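Side-chain contacts in regulator of nonsense transcripts 2 (Homo sapiens, PDB 4CEK), which acts in nonsense-mediated mRNA decay, probably as a scaffold for other decay factors, and is seen here as its second MIF4G domain: residues A[161-166]-A[209-214]; A[189-194]-A[227-232]; A[252-257]-A[295-300]. All coordinates share one frame; numbering follows the deposited sequence.

Contact 1: A[161-166]-A[209-214]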
loop_
_atom_site.group_PDB
_atom_site.type_symbol
_atom_site.label_atom_id
_atom_site.label_comp_id
_atom_site.label_asym_id
_atom_site.label_seq_id
_atom_site.Cartn_x
_atom_site.Cartn_y
_atom_site.Cartn_z
ATOM N N VAL A 161 -2.001 -9.880 -2.328
ATOM C CA VAL A 161 -3.009 -9.325 -3.256
ATOM C C VAL A 161 -2.539 -9.515 -4.699
ATOM O O VAL A 161 -1.411 -9.168 -5.024
ATOM C CB VAL A 161 -3.262 -7.798 -3.138
ATOM C CG1 VAL A 161 -4.611 -7.508 -2.541
ATOM C CG2 VAL A 161 -2.155 -7.068 -2.399
ATOM N N PRO A 162 -3.389 -10.074 -5.565
ATOM C CA PRO A 162 -2.983 -10.160 -6.982
ATOM C C PRO A 162 -2.946 -8.785 -7.713
ATOM O O PRO A 162 -3.759 -7.892 -7.423
ATOM C CB PRO A 162 -4.039 -11.075 -7.582
ATOM C CG PRO A 162 -5.240 -10.887 -6.714
ATOM C CD PRO A 162 -4.721 -10.658 -5.325
ATOM N N ARG A 163 -2.005 -8.626 -8.650
ATOM C CA ARG A 163 -1.876 -7.374 -9.439
ATOM C C ARG A 163 -3.139 -7.006 -10.230
ATOM O O ARG A 163 -3.378 -5.839 -10.519
ATOM C CB ARG A 163 -0.674 -7.443 -10.405
ATOM C CG ARG A 163 -0.839 -8.391 -11.596
ATOM C CD ARG A 163 0.360 -8.352 -12.549
ATOM N NE ARG A 163 0.422 -9.566 -13.370
ATOM C CZ ARG A 163 1.242 -10.601 -13.164
ATOM N NH1 ARG A 163 2.128 -10.613 -12.166
ATOM N NH2 ARG A 163 1.184 -11.647 -13.979
ATOM N N GLN A 164 -3.939 -8.017 -10.551
ATOM C CA GLN A 164 -5.162 -7.870 -11.324
ATOM C C GLN A 164 -6.361 -7.383 -10.475
ATOM O O GLN A 164 -7.458 -7.153 -11.010
ATOM C CB GLN A 164 -5.486 -9.206 -12.019
ATOM C CG GLN A 164 -4.264 -10.063 -12.418
ATOM C CD GLN A 164 -3.899 -11.131 -11.371
ATOM O OE1 GLN A 164 -4.775 -11.706 -10.720
ATOM N NE2 GLN A 164 -2.601 -11.401 -11.215
ATOM N N ARG A 165 -6.141 -7.214 -9.166
ATOM C CA ARG A 165 -7.128 -6.668 -8.246
ATOM C C ARG A 165 -6.609 -5.425 -7.537
ATOM O O ARG A 165 -6.684 -5.312 -6.326
ATOM C CB ARG A 165 -7.529 -7.710 -7.191
ATOM C CG ARG A 165 -8.184 -8.988 -7.751
ATOM C CD ARG A 165 -9.544 -8.729 -8.419
ATOM N NE ARG A 165 -10.439 -7.909 -7.608
ATOM C CZ ARG A 165 -11.179 -8.368 -6.603
ATOM N NH1 ARG A 165 -11.148 -9.665 -6.263
ATOM N NH2 ARG A 165 -11.957 -7.536 -5.932
ATOM N N LEU A 166 -6.110 -4.473 -8.304
ATOM C CA LEU A 166 -5.750 -3.169 -7.771
ATOM C C LEU A 166 -6.852 -2.518 -6.972
ATOM O O LEU A 166 -6.571 -1.662 -6.113
ATOM C CB LEU A 166 -5.383 -2.206 -8.914
ATOM C CG LEU A 166 -4.087 -2.482 -9.703
ATOM C CD1 LEU A 166 -3.697 -1.225 -10.501
ATOM C CD2 LEU A 166 -2.965 -2.986 -8.779
ATOM N N ASN A 209 8.376 -7.394 -14.377
ATOM C CA ASN A 209 7.295 -6.600 -14.990
ATOM C C ASN A 209 6.894 -5.333 -14.234
ATOM O O ASN A 209 6.658 -5.385 -13.025
ATOM C CB ASN A 209 6.042 -7.479 -15.203
ATOM C CG ASN A 209 5.600 -8.233 -13.938
ATOM O OD1 ASN A 209 6.090 -7.976 -12.832
ATOM N ND2 ASN A 209 4.672 -9.179 -14.108
ATOM N N ILE A 210 6.789 -4.209 -14.950
ATOM C CA ILE A 210 6.434 -2.916 -14.323
ATOM C C ILE A 210 5.104 -2.987 -13.549
ATOM O O ILE A 210 4.908 -2.254 -12.579
ATOM C CB ILE A 210 6.399 -1.735 -15.343
ATOM C CG1 ILE A 210 6.347 -0.362 -14.629
ATOM C CG2 ILE A 210 5.202 -1.854 -16.276
ATOM C CD1 ILE A 210 7.491 -0.070 -13.685
ATOM N N GLU A 211 4.219 -3.892 -13.960
ATOM C CA GLU A 211 2.897 -4.017 -13.346
ATOM C C GLU A 211 2.887 -4.507 -11.891
ATOM O O GLU A 211 2.046 -4.053 -11.106
ATOM C CB GLU A 211 2.030 -4.940 -14.189
ATOM C CG GLU A 211 0.550 -4.769 -13.921
ATOM C CD GLU A 211 -0.299 -5.288 -15.056
ATOM O OE1 GLU A 211 0.107 -5.110 -16.229
ATOM O OE2 GLU A 211 -1.369 -5.866 -14.761
ATOM N N THR A 212 3.789 -5.435 -11.545
ATOM C CA THR A 212 3.987 -5.851 -10.139
ATOM C C THR A 212 4.575 -4.717 -9.312
ATOM O O THR A 212 4.147 -4.460 -8.213
ATOM C CB THR A 212 4.972 -7.029 -9.998
ATOM O OG1 THR A 212 4.542 -8.121 -10.815
ATOM C CG2 THR A 212 5.066 -7.472 -8.537
ATOM N N LYS A 213 5.567 -4.039 -9.866
ATOM C CA LYS A 213 6.217 -2.933 -9.186
ATOM C C LYS A 213 5.156 -1.872 -8.805
ATOM O O LYS A 213 5.151 -1.332 -7.682
ATOM C CB LYS A 213 7.302 -2.353 -10.092
ATOM C CG LYS A 213 8.319 -3.389 -10.568
ATOM C CD LYS A 213 9.369 -2.793 -11.513
ATOM C CE LYS A 213 10.693 -3.556 -11.495
ATOM N NZ LYS A 213 11.857 -2.721 -11.926
ATOM N N ASN A 214 4.249 -1.598 -9.746
ATOM C CA ASN A 214 3.162 -0.635 -9.545
ATOM C C ASN A 214 2.156 -1.082 -8.462
ATOM O O ASN A 214 1.665 -0.246 -7.728
ATOM C CB ASN A 214 2.459 -0.322 -10.889
ATOM C CG ASN A 214 3.293 0.596 -11.822
ATOM O OD1 ASN A 214 4.213 1.322 -11.390
ATOM N ND2 ASN A 214 2.954 0.568 -13.118
#

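Contact 2: A[189-194]-A[227-232]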
loop_
_atom_site.group_PDB
_atom_site.type_symbol
_atom_site.label_atom_id
_atom_site.label_comp_id
_atom_site.label_asym_id
_atom_site.label_seq_id
_atom_site.Cartn_x
_atom_site.Cartn_y
_atom_site.Cartn_z
ATOM N N ASP A 189 4.270 -5.394 10.213
ATOM C CA ASP A 189 4.805 -6.480 9.405
ATOM C C ASP A 189 4.561 -6.203 7.915
ATOM O O ASP A 189 5.460 -6.400 7.101
ATOM C CB ASP A 189 4.145 -7.829 9.754
ATOM C CG ASP A 189 4.776 -8.531 10.978
ATOM O OD1 ASP A 189 5.513 -7.897 11.753
ATOM O OD2 ASP A 189 4.505 -9.744 11.158
ATOM N N LEU A 190 3.348 -5.762 7.578
ATOM C CA LEU A 190 2.988 -5.489 6.199
ATOM C C LEU A 190 3.910 -4.380 5.685
ATOM O O LEU A 190 4.507 -4.543 4.618
ATOM C CB LEU A 190 1.499 -5.120 6.041
ATOM C CG LEU A 190 0.990 -5.075 4.586
ATOM C CD1 LEU A 190 1.266 -6.347 3.793
ATOM C CD2 LEU A 190 -0.481 -4.747 4.535
ATOM N N CYS A 191 4.113 -3.323 6.482
ATOM C CA CYS A 191 4.907 -2.204 6.023
ATOM C C CYS A 191 6.337 -2.631 5.789
ATOM O O CYS A 191 6.974 -2.228 4.791
ATOM C CB CYS A 191 4.869 -1.033 6.987
ATOM S SG CYS A 191 3.245 -0.232 6.996
ATOM N N SER A 192 6.832 -3.452 6.702
ATOM C CA SER A 192 8.167 -3.966 6.594
ATOM C C SER A 192 8.345 -4.787 5.352
ATOM O O SER A 192 9.355 -4.673 4.650
ATOM C CB SER A 192 8.498 -4.821 7.802
ATOM O OG SER A 192 9.757 -5.435 7.578
ATOM N N MET A 193 7.367 -5.623 5.073
ATOM C CA MET A 193 7.373 -6.421 3.831
ATOM C C MET A 193 7.327 -5.522 2.569
ATOM O O MET A 193 8.013 -5.782 1.579
ATOM C CB MET A 193 6.177 -7.383 3.835
ATOM C CG MET A 193 6.277 -8.513 4.864
ATOM S SD MET A 193 4.937 -9.712 4.673
ATOM C CE MET A 193 3.610 -8.821 5.469
ATOM N N LEU A 194 6.513 -4.464 2.621
ATOM C CA LEU A 194 6.281 -3.607 1.478
ATOM C C LEU A 194 7.535 -2.791 1.237
ATOM O O LEU A 194 7.983 -2.694 0.104
ATOM C CB LEU A 194 5.054 -2.720 1.702
ATOM C CG LEU A 194 3.685 -3.374 1.471
ATOM C CD1 LEU A 194 2.537 -2.429 1.845
ATOM C CD2 LEU A 194 3.538 -3.789 0.020
ATOM N N LYS A 227 -1.922 6.902 6.973
ATOM C CA LYS A 227 -0.865 7.169 7.948
ATOM C C LYS A 227 -0.272 5.895 8.541
ATOM O O LYS A 227 0.224 5.945 9.650
ATOM C CB LYS A 227 -1.362 8.071 9.094
ATOM C CG LYS A 227 -2.122 9.309 8.643
ATOM C CD LYS A 227 -2.619 10.120 9.835
ATOM C CE LYS A 227 -3.620 11.198 9.400
ATOM N NZ LYS A 227 -4.535 11.656 10.495
ATOM N N MET A 228 -0.349 4.761 7.836
ATOM C CA MET A 228 0.396 3.565 8.238
ATOM C C MET A 228 1.852 3.663 7.798
ATOM O O MET A 228 2.708 3.168 8.471
ATOM C CB MET A 228 -0.243 2.309 7.700
ATOM C CG MET A 228 -1.640 2.052 8.267
ATOM S SD MET A 228 -1.730 1.825 10.090
ATOM C CE MET A 228 -2.142 3.460 10.704
ATOM N N PHE A 229 2.131 4.302 6.661
ATOM C CA PHE A 229 3.464 4.841 6.351
ATOM C C PHE A 229 3.390 6.299 6.694
ATOM O O PHE A 229 2.342 6.904 6.513
ATOM C CB PHE A 229 3.808 4.712 4.888
ATOM C CG PHE A 229 4.274 3.356 4.510
ATOM C CD1 PHE A 229 5.612 3.016 4.597
ATOM C CD2 PHE A 229 3.380 2.396 4.081
ATOM C CE1 PHE A 229 6.045 1.751 4.240
ATOM C CE2 PHE A 229 3.811 1.121 3.736
ATOM C CZ PHE A 229 5.143 0.809 3.804
ATOM N N THR A 230 4.462 6.851 7.255
ATOM C CA THR A 230 4.499 8.258 7.595
ATOM C C THR A 230 4.886 8.971 6.313
ATOM O O THR A 230 5.382 8.324 5.363
ATOM C CB THR A 230 5.579 8.584 8.668
ATOM O OG1 THR A 230 6.830 8.135 8.178
ATOM C CG2 THR A 230 5.281 7.946 10.068
ATOM N N LYS A 231 4.690 10.294 6.303
ATOM C CA LYS A 231 5.023 11.155 5.150
ATOM C C LYS A 231 6.485 11.047 4.847
ATOM O O LYS A 231 6.897 10.930 3.680
ATOM C CB LYS A 231 4.651 12.602 5.447
ATOM C CG LYS A 231 3.139 12.787 5.462
ATOM C CD LYS A 231 2.667 14.057 6.167
ATOM C CE LYS A 231 1.149 14.099 6.174
ATOM N NZ LYS A 231 0.611 13.334 7.346
ATOM N N ASN A 232 7.272 11.045 5.913
ATOM C CA ASN A 232 8.730 10.923 5.809
ATOM C C ASN A 232 9.142 9.600 5.183
ATOM O O ASN A 232 10.034 9.587 4.361
ATOM C CB ASN A 232 9.352 11.103 7.193
ATOM C CG ASN A 232 10.854 11.295 7.142
ATOM O OD1 ASN A 232 11.325 12.250 6.561
ATOM N ND2 ASN A 232 11.610 10.404 7.795
#

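Contact 3: A[252-257]-A[295-300]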
loop_
_atom_site.group_PDB
_atom_site.type_symbol
_atom_site.label_atom_id
_atom_site.label_comp_id
_atom_site.label_asym_id
_atom_site.label_seq_id
_atom_site.Cartn_x
_atom_site.Cartn_y
_atom_site.Cartn_z
ATOM N N MET A 252 7.353 4.020 -11.497
ATOM C CA MET A 252 7.064 3.765 -10.067
ATOM C C MET A 252 6.791 5.081 -9.370
ATOM O O MET A 252 5.830 5.203 -8.625
ATOM C CB MET A 252 8.230 3.031 -9.387
ATOM C CG MET A 252 8.501 1.618 -9.933
ATOM S SD MET A 252 9.994 0.882 -9.199
ATOM C CE MET A 252 9.485 0.881 -7.485
ATOM N N ALA A 253 7.630 6.070 -9.637
ATOM C CA ALA A 253 7.455 7.422 -9.086
ATOM C C ALA A 253 6.099 8.048 -9.403
ATOM O O ALA A 253 5.495 8.695 -8.529
ATOM C CB ALA A 253 8.532 8.355 -9.612
ATOM N N CYS A 254 5.676 7.912 -10.660
ATOM C CA CYS A 254 4.475 8.555 -11.180
ATOM C C CYS A 254 3.266 7.833 -10.663
ATOM O O CYS A 254 2.272 8.480 -10.284
ATOM C CB CYS A 254 4.467 8.627 -12.752
ATOM S SG CYS A 254 5.744 9.771 -13.437
ATOM N N THR A 255 3.331 6.499 -10.627
ATOM C CA THR A 255 2.316 5.700 -9.890
ATOM C C THR A 255 2.208 6.117 -8.413
ATOM O O THR A 255 1.100 6.361 -7.902
ATOM C CB THR A 255 2.611 4.225 -9.945
ATOM O OG1 THR A 255 2.882 3.855 -11.303
ATOM C CG2 THR A 255 1.409 3.433 -9.394
ATOM N N LEU A 256 3.349 6.256 -7.738
ATOM C CA LEU A 256 3.315 6.658 -6.334
ATOM C C LEU A 256 2.598 7.977 -6.207
ATOM O O LEU A 256 1.708 8.121 -5.353
ATOM C CB LEU A 256 4.735 6.767 -5.724
ATOM C CG LEU A 256 4.880 7.107 -4.228
ATOM C CD1 LEU A 256 4.091 6.087 -3.404
ATOM C CD2 LEU A 256 6.339 7.078 -3.828
ATOM N N LEU A 257 2.969 8.951 -7.041
ATOM C CA LEU A 257 2.367 10.310 -6.927
ATOM C C LEU A 257 0.869 10.371 -7.314
ATOM O O LEU A 257 0.105 11.122 -6.731
ATOM C CB LEU A 257 3.183 11.341 -7.718
ATOM C CG LEU A 257 4.611 11.612 -7.240
ATOM C CD1 LEU A 257 5.500 12.268 -8.331
ATOM C CD2 LEU A 257 4.492 12.467 -6.003
ATOM N N VAL A 295 8.860 12.037 -20.537
ATOM C CA VAL A 295 8.731 13.472 -20.334
ATOM C C VAL A 295 7.251 13.789 -20.029
ATOM O O VAL A 295 6.924 14.493 -19.064
ATOM C CB VAL A 295 9.300 14.263 -21.555
ATOM C CG1 VAL A 295 9.089 15.769 -21.375
ATOM C CG2 VAL A 295 10.796 13.959 -21.707
ATOM N N THR A 296 6.374 13.178 -20.807
ATOM C CA THR A 296 4.936 13.386 -20.701
ATOM C C THR A 296 4.368 12.759 -19.400
ATOM O O THR A 296 3.585 13.413 -18.664
ATOM C CB THR A 296 4.264 12.780 -21.964
ATOM O OG1 THR A 296 4.756 13.467 -23.135
ATOM C CG2 THR A 296 2.783 12.831 -21.871
ATOM N N MET A 297 4.787 11.520 -19.102
ATOM C CA MET A 297 4.516 10.881 -17.775
ATOM C C MET A 297 4.851 11.768 -16.567
ATOM O O MET A 297 3.996 12.046 -15.748
ATOM C CB MET A 297 5.271 9.558 -17.649
ATOM C CG MET A 297 4.626 8.516 -16.732
ATOM S SD MET A 297 5.596 6.980 -16.664
ATOM C CE MET A 297 5.243 6.275 -18.282
ATOM N N VAL A 298 6.072 12.261 -16.472
ATOM C CA VAL A 298 6.443 13.150 -15.380
ATOM C C VAL A 298 5.541 14.408 -15.326
ATOM O O VAL A 298 5.043 14.787 -14.253
ATOM C CB VAL A 298 7.935 13.577 -15.519
ATOM C CG1 VAL A 298 8.304 14.644 -14.476
ATOM C CG2 VAL A 298 8.887 12.352 -15.429
ATOM N N GLU A 299 5.327 15.057 -16.477
ATOM C CA GLU A 299 4.407 16.215 -16.555
ATOM C C GLU A 299 3.024 15.912 -16.002
ATOM O O GLU A 299 2.498 16.652 -15.180
ATOM C CB GLU A 299 4.287 16.707 -18.008
ATOM C CG GLU A 299 5.572 17.374 -18.459
ATOM C CD GLU A 299 5.700 17.554 -19.950
ATOM O OE1 GLU A 299 4.858 17.090 -20.711
ATOM O OE2 GLU A 299 6.673 18.194 -20.370
ATOM N N ASN A 300 2.452 14.804 -16.438
ATOM C CA ASN A 300 1.123 14.435 -15.988
ATOM C C ASN A 300 1.026 14.197 -14.465
ATOM O O ASN A 300 0.106 14.715 -13.826
ATOM C CB ASN A 300 0.619 13.263 -16.802
ATOM C CG ASN A 300 0.268 13.668 -18.217
ATOM O OD1 ASN A 300 0.206 14.878 -18.534
ATOM N ND2 ASN A 300 0.066 12.673 -19.092
#

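Contact 1: A[161-166]-A[209-214]
Arg-163 reaches from the loop between helices 148-159 and 169-179 to meet Asn-209, Glu-211 and Thr-212 at the start of helix 210-225, a loop-to-helix-end contact within the all-helical MIF4G fold. The helix begins with Asn-209 as its N-cap residue. The nearest CA atoms across the contact are those of Arg-163 and Thr-212, 6.1 Å apart. The apolar packing is on the aliphatic part of the arginine: its CD rests 3.8 Å from Glu-211 CG, and the two side chains cross at about a right angle. Arg-163 spans the gap with chi1 of 71° setting CG between the backbone N and the carbonyl carbon, and the chain then running extended from CG to NE. Thr-212, next to this crossing, is buried, and its OG1 stands 3.7 Å from Arg-163 NH1 without bonding to it.

The guanidinium end is loose in another sense: it comes close to its neighbours across the contact, but neither a hydrogen bond nor a salt bridge ties it to them. Glu-211 OE2 lies near the guanidinium plane, at its edge, yet stays 4.3 Å from Arg-163 NE, beyond a salt bridge; the opposite charges probably attract only diffusely. The carboxylate is turned 86° against the guanidinium plane. The exposed Asn-209 brings ND2 over one guanidinium face, offset toward the rim and 3.5 Å from Arg-163 NH1. Both nitrogens are donors, so this is van der Waals contact. On the opposite face Gln-164 NE2 takes a more distant place, also toward the rim.

The asparagine amide has a hydrogen bond within its own helix end: Thr-212 OG1 donates to Asn-209 OD1 at 2.5 Å, a short value to be read with caution, the donor oxygen lying 31° off the carbonyl plane.

Contact 2: A[189-194]-A[227-232]
Cys-191 on helix 185-203 lays its sulfur over one face of the Phe-229 ring, a cysteine sulfur-aromatic contact between a helix flank and the turn joining helices 210-225 and 231-243. SG stands 3.9 Å from the ring centroid and 25° off the ring normal, which establishes a position over the face although displaced toward the rim.

Traced outward from CB, the Phe-229 side chain heads past the helix at first and closes on it only as the ring extends. Its chi1 of -80° puts CG beside the backbone N and swings the far half of the ring against Cys-191. Along one side of the ring, CD2 is the first atom to approach the sulfur, and CE2 comes nearer, at 3.6 Å from Cys-191 SG. On the other side CE1 lies 4.1 Å from Cys-191 CB. The tip, CZ, meets most: it sits 3.7 Å from Cys-191 CB and as close to the carbonyl O of the same residue, while Leu-194 CB arrives at the ring edge, 4.1 Å from CZ. Cys-191 SG also touches the backbone of the turn, 3.7 Å from Met-228 O, a packing distance. With the ring cut back to the methyl of an alanine here, Cys-191 SG loses its aromatic partner, and a gap is likely to open between the turn and the helix face carrying Cys-191 and Leu-194.

The turn itself is ordered at both ends: Lys-227, with positive phi, closes the preceding helix in a Schellman motif, and Thr-230 is the N-cap of the next, its OG1 accepting from Asp-233 N. Leu-223 of helix 210-225 touches Leu-194, Met-228 and Phe-229 alike, and helix 148-159 packs against Leu-190 and Met-193, so this part of helix 185-203 is flanked by helices 148-159 and 210-225.

Contact 3: A[252-257]-A[295-300]
Cys-254 points its thiol from helix 247-266 at the backbone and side chain of Met-297 on helix 292-305. The cysteine has chi1 of -68°, with SG anti to its own carbonyl carbon, and in this setting the sulfur is 3.7 Å from Met-297 CG. At the same distance from SG is Met-297 O, and Val-298 N is 3.9 Å away, so one small side chain spans the gap to the facing helix backbone. These are packing contacts. The closeness shows in the CA atoms of Cys-254 and Val-298, only 6.5 Å apart.

Met-297 answers with a chain that sets off straight and then bends. CG is anti to the backbone N (chi1 -152°) and therefore lies beside the carbonyl carbon, bringing the methylene against the thiol; the torsion about CB-CG is also anti (chi2 180°), and the chain bends only at chi3. Met-297 also touches Glu-251, while Val-298 reaches Ile-250 and Met-281.

The two segments run in roughly the same sense, with helix 268-287 between them in the chain, an arrangement characteristic of the HEAT-like stacking of helical hairpins in MIF4G domains.

Contact 1 is the most exposed of the three, though only partly at the surface: a loop arginine meets polar residues at a helix start. Contacts 2 and 3 are buried, and each places a cysteine sulfur at its centre, over an aromatic ring in one and against a methionine and helix backbone in the other. Contact 2 lies nearest the middle of the chain, about 8 Å from its centre to the chain centre, against 18 Å for contact 3. Helix 210-225 supplies one side of contact 1 and borders contacts 2 and 3. The segments of contacts 1 and 3 also touch, through a weak, probable hydrogen bond between Asn-214 OD1 and Thr-255 OG1.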